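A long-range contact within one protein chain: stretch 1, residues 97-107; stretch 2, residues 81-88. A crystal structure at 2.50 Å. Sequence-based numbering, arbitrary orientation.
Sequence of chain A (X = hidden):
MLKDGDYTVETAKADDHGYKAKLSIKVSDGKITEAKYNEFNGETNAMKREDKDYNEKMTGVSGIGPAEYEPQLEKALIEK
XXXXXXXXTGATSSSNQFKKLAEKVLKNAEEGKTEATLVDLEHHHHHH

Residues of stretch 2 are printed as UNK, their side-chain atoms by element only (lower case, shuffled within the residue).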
# COMPACT_ATOMS: atom_id res chain seq x y z
N GLN A 97 0.83 -0.04 7.98
CA GLN A 97 -0.18 0.68 7.23
C GLN A 97 -0.56 -0.15 5.98
O GLN A 97 -1.75 -0.39 5.73
CB GLN A 97 0.34 2.06 6.82
CG GLN A 97 -0.55 2.81 5.84
CD GLN A 97 -0.23 4.29 5.79
OE1 GLN A 97 -0.84 5.08 6.50
NE2 GLN A 97 0.73 4.67 4.97
N PHE A 98 0.44 -0.59 5.21
CA PHE A 98 0.22 -1.43 4.01
C PHE A 98 -0.62 -2.66 4.33
O PHE A 98 -1.55 -2.98 3.59
CB PHE A 98 1.55 -1.90 3.40
CG PHE A 98 1.41 -2.78 2.16
CD1 PHE A 98 1.26 -2.23 0.89
CD2 PHE A 98 1.45 -4.18 2.26
CE1 PHE A 98 1.15 -3.04 -0.25
CE2 PHE A 98 1.34 -4.99 1.14
CZ PHE A 98 1.19 -4.42 -0.12
N LYS A 99 -0.29 -3.34 5.43
CA LYS A 99 -1.02 -4.54 5.82
C LYS A 99 -2.50 -4.27 6.04
O LYS A 99 -3.32 -5.05 5.58
CB LYS A 99 -0.36 -5.21 7.05
CG LYS A 99 1.02 -5.81 6.71
CD LYS A 99 1.76 -6.41 7.91
CE LYS A 99 1.04 -7.63 8.46
NZ LYS A 99 1.93 -8.50 9.27
N LYS A 100 -2.85 -3.16 6.70
CA LYS A 100 -4.27 -2.86 6.92
C LYS A 100 -5.04 -2.64 5.60
O LYS A 100 -6.14 -3.16 5.43
CB LYS A 100 -4.44 -1.65 7.86
CG LYS A 100 -4.02 -1.93 9.32
CD LYS A 100 -4.23 -0.70 10.22
CE LYS A 100 -3.78 -0.93 11.67
NZ LYS A 100 -2.41 -0.40 11.95
N LEU A 101 -4.44 -1.88 4.68
CA LEU A 101 -5.03 -1.64 3.35
C LEU A 101 -5.16 -2.98 2.58
O LEU A 101 -6.18 -3.22 1.93
CB LEU A 101 -4.16 -0.63 2.58
CG LEU A 101 -4.16 0.80 3.14
CD1 LEU A 101 -3.23 1.70 2.34
CD2 LEU A 101 -5.56 1.35 3.11
N ALA A 102 -4.15 -3.84 2.64
CA ALA A 102 -4.27 -5.16 2.01
C ALA A 102 -5.44 -5.98 2.61
O ALA A 102 -6.20 -6.60 1.86
CB ALA A 102 -2.97 -5.94 2.15
N GLU A 103 -5.60 -5.99 3.94
CA GLU A 103 -6.71 -6.73 4.53
C GLU A 103 -8.03 -6.20 3.96
O GLU A 103 -8.87 -6.98 3.51
CB GLU A 103 -6.72 -6.60 6.07
CG GLU A 103 -5.42 -7.10 6.72
CD GLU A 103 -5.29 -6.80 8.21
OE1 GLU A 103 -6.33 -6.57 8.88
OE2 GLU A 103 -4.14 -6.81 8.72
N LYS A 104 -8.20 -4.88 3.92
CA LYS A 104 -9.44 -4.34 3.41
C LYS A 104 -9.63 -4.51 1.92
O LYS A 104 -10.75 -4.80 1.48
CB LYS A 104 -9.59 -2.87 3.80
CG LYS A 104 -10.97 -2.32 3.43
CD LYS A 104 -12.06 -3.05 4.21
CE LYS A 104 -13.44 -2.44 3.97
NZ LYS A 104 -14.51 -3.08 4.80
N VAL A 105 -8.58 -4.35 1.11
CA VAL A 105 -8.74 -4.51 -0.34
C VAL A 105 -9.04 -5.97 -0.71
O VAL A 105 -9.82 -6.24 -1.63
CB VAL A 105 -7.50 -3.94 -1.17
CG1 VAL A 105 -6.37 -4.97 -1.35
CG2 VAL A 105 -8.01 -3.45 -2.52
N LEU A 106 -8.45 -6.91 0.04
CA LEU A 106 -8.68 -8.34 -0.17
C LEU A 106 -10.11 -8.74 0.23
O LEU A 106 -10.67 -9.67 -0.37
CB LEU A 106 -7.65 -9.16 0.61
CG LEU A 106 -6.22 -9.13 0.01
CD1 LEU A 106 -5.21 -9.79 0.94
CD2 LEU A 106 -6.21 -9.81 -1.33
N LYS A 107 -10.70 -8.08 1.22
CA LYS A 107 -12.07 -8.40 1.58
C LYS A 107 -12.96 -7.98 0.42
O LYS A 107 -13.91 -8.70 0.07
CB LYS A 107 -12.54 -7.64 2.83
CG LYS A 107 -12.11 -8.27 4.16
CD LYS A 107 -13.07 -7.87 5.28
CE LYS A 107 -13.30 -6.35 5.32
NZ LYS A 107 -14.69 -5.98 5.74
N UNK A 81 -0.03 -13.70 -1.68
CA UNK A 81 -1.45 -13.74 -2.02
C UNK A 81 -2.33 -13.50 -0.79
O UNK A 81 -3.51 -13.86 -0.78
c UNK A 81 -1.18 -15.24 -4.10
o UNK A 81 -2.85 -14.05 -5.35
c UNK A 81 -1.65 -14.23 -5.14
c UNK A 81 -1.83 -15.06 -2.72
n UNK A 81 -0.70 -13.57 -5.79
N UNK A 82 -1.76 -12.92 0.27
CA UNK A 82 -2.55 -12.55 1.45
C UNK A 82 -1.92 -11.32 2.10
O UNK A 82 -0.77 -10.98 1.82
c UNK A 82 -2.61 -13.67 2.49
o UNK A 82 -1.37 -13.80 3.15
N UNK A 83 -2.68 -10.65 2.95
CA UNK A 83 -2.22 -9.44 3.64
C UNK A 83 -1.15 -9.77 4.67
O UNK A 83 -0.40 -8.90 5.09
o UNK A 83 -3.88 -9.59 5.42
c UNK A 83 -3.39 -8.78 4.36
N UNK A 84 -1.09 -11.04 5.07
CA UNK A 84 -0.15 -11.45 6.10
C UNK A 84 1.28 -11.49 5.61
O UNK A 84 1.81 -12.56 5.32
c UNK A 84 -0.55 -12.82 6.68
c UNK A 84 0.50 -13.39 7.64
o UNK A 84 1.03 -14.49 7.34
o UNK A 84 0.80 -12.74 8.67
N UNK A 85 1.90 -10.32 5.48
CA UNK A 85 3.29 -10.27 5.05
C UNK A 85 4.17 -9.89 6.23
O UNK A 85 3.68 -9.44 7.26
c UNK A 85 3.52 -9.23 3.91
c UNK A 85 2.95 -7.87 4.29
c UNK A 85 3.81 -6.70 3.81
c UNK A 85 2.88 -9.72 2.63
N UNK A 86 5.48 -10.09 6.08
CA UNK A 86 6.46 -9.78 7.12
C UNK A 86 6.77 -8.29 7.05
O UNK A 86 6.94 -7.74 5.95
c UNK A 86 7.76 -10.57 6.90
c UNK A 86 7.51 -12.01 6.49
o UNK A 86 8.12 -12.46 5.50
o UNK A 86 6.71 -12.71 7.17
N UNK A 87 6.86 -7.61 8.19
CA UNK A 87 7.14 -6.19 8.11
C UNK A 87 8.56 -6.00 7.59
O UNK A 87 9.37 -6.92 7.65
c UNK A 87 6.86 -5.44 9.47
c UNK A 87 7.99 -5.58 10.45
c UNK A 87 5.54 -5.95 10.06
N UNK A 88 8.83 -4.85 6.98
CA UNK A 88 10.17 -4.61 6.48
C UNK A 88 10.97 -3.77 7.49
O UNK A 88 10.60 -2.65 7.85
c UNK A 88 11.54 -3.43 4.70
c UNK A 88 9.04 -4.20 2.80
c UNK A 88 9.64 -4.89 4.02
c UNK A 88 10.15 -3.91 5.08

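Position 81 carries five side-chain atoms, three carbons in an unbranched run, the third bearing one oxygen and one nitrogen. A terminal amide on a chain of this length is glutamine. Gln81 is the first residue to leave helical geometry after a helix, with a positive phi of 56°, and its CA-to-CB bond points away from stretch 1. The side chain stays clear of that stretch, its nearest approach being 6.7 Å from Gln81 OE1 to Leu106 CD2, and both amide atoms are hydrogen-bonded elsewhere in the structure.

Position 82 has one carbon followed by one oxygen, the hydroxymethyl group of serine. With phi/psi of -149/162, Ser82 is extended, and its CB points away from the helix. Its contact is therefore made by the backbone: Leu106 CD1 lies 3.8 Å from Ser82 C.

Position 83 again shows one carbon and one oxygen, but here CB points toward the helix and lies 3.6 Å from Ala102 CB. The atoms give serine once more. The CA atoms of Ser83 and Ala102 are 5.0 Å apart, the nearest such approach between the stretches, and this closeness is possible where two short side chains meet. Leu106 CD1 packs 3.3 Å from Ser83 N, while Glu103 CG lies 3.2 Å from Ser83 OG, a contact between the aliphatic part of the glutamate and the hydroxyl oxygen.

Position 84 holds two carbons, the second carrying two oxygens, which is a carboxylate one carbon from CB: aspartate. Asp84 points its CB away from the helix and is poorly ordered. Lys99 NZ is 4.4 Å from Asp84 OD1, so the charges are near each other but beyond salt-bridge range. A weak bond from Asp84 N to Ser82 OG, 3.4 Å with an angle of 135° at the hydrogen, lies within the loop.

Position 85 has four carbons, forked at the first, with one arm two carbons long; it points toward the helix, and the end of its longer arm reaches within 3.8 Å of Phe98 CD2. This is isoleucine, and the atom nearest the ring is Ile85 CD1, which approaches it obliquely. Ile85 CG1 also packs 3.7 Å from Lys99 CG.

Position 86 repeats the pattern of two carbons and two oxygens, so it is aspartate. Asp86 points away and makes no contact with stretch 1.

Position 87 has three carbons, a CB carrying two others, and is valine. Val87 CG1 lies 4.4 Å from Lys99 CD, a marginal contact.

Position 88 has four carbons forked at the first, one arm two carbons long, hence isoleucine; Ile88 is out of reach of the helix.

The contact buries 395 Å² in total, with Ser83 and Lys99 each covered by 89 Å². Close packing at Ser83 and apolar packing at Ile85 hold the irregular segment against the helix. One hydrogen bond crosses, from Lys99 NZ to Ile85 O at 2.8 Å, so the lysine contributes both its aliphatic chain and its ammonium group.

Stretch 2 81-88: QSSDIDVI
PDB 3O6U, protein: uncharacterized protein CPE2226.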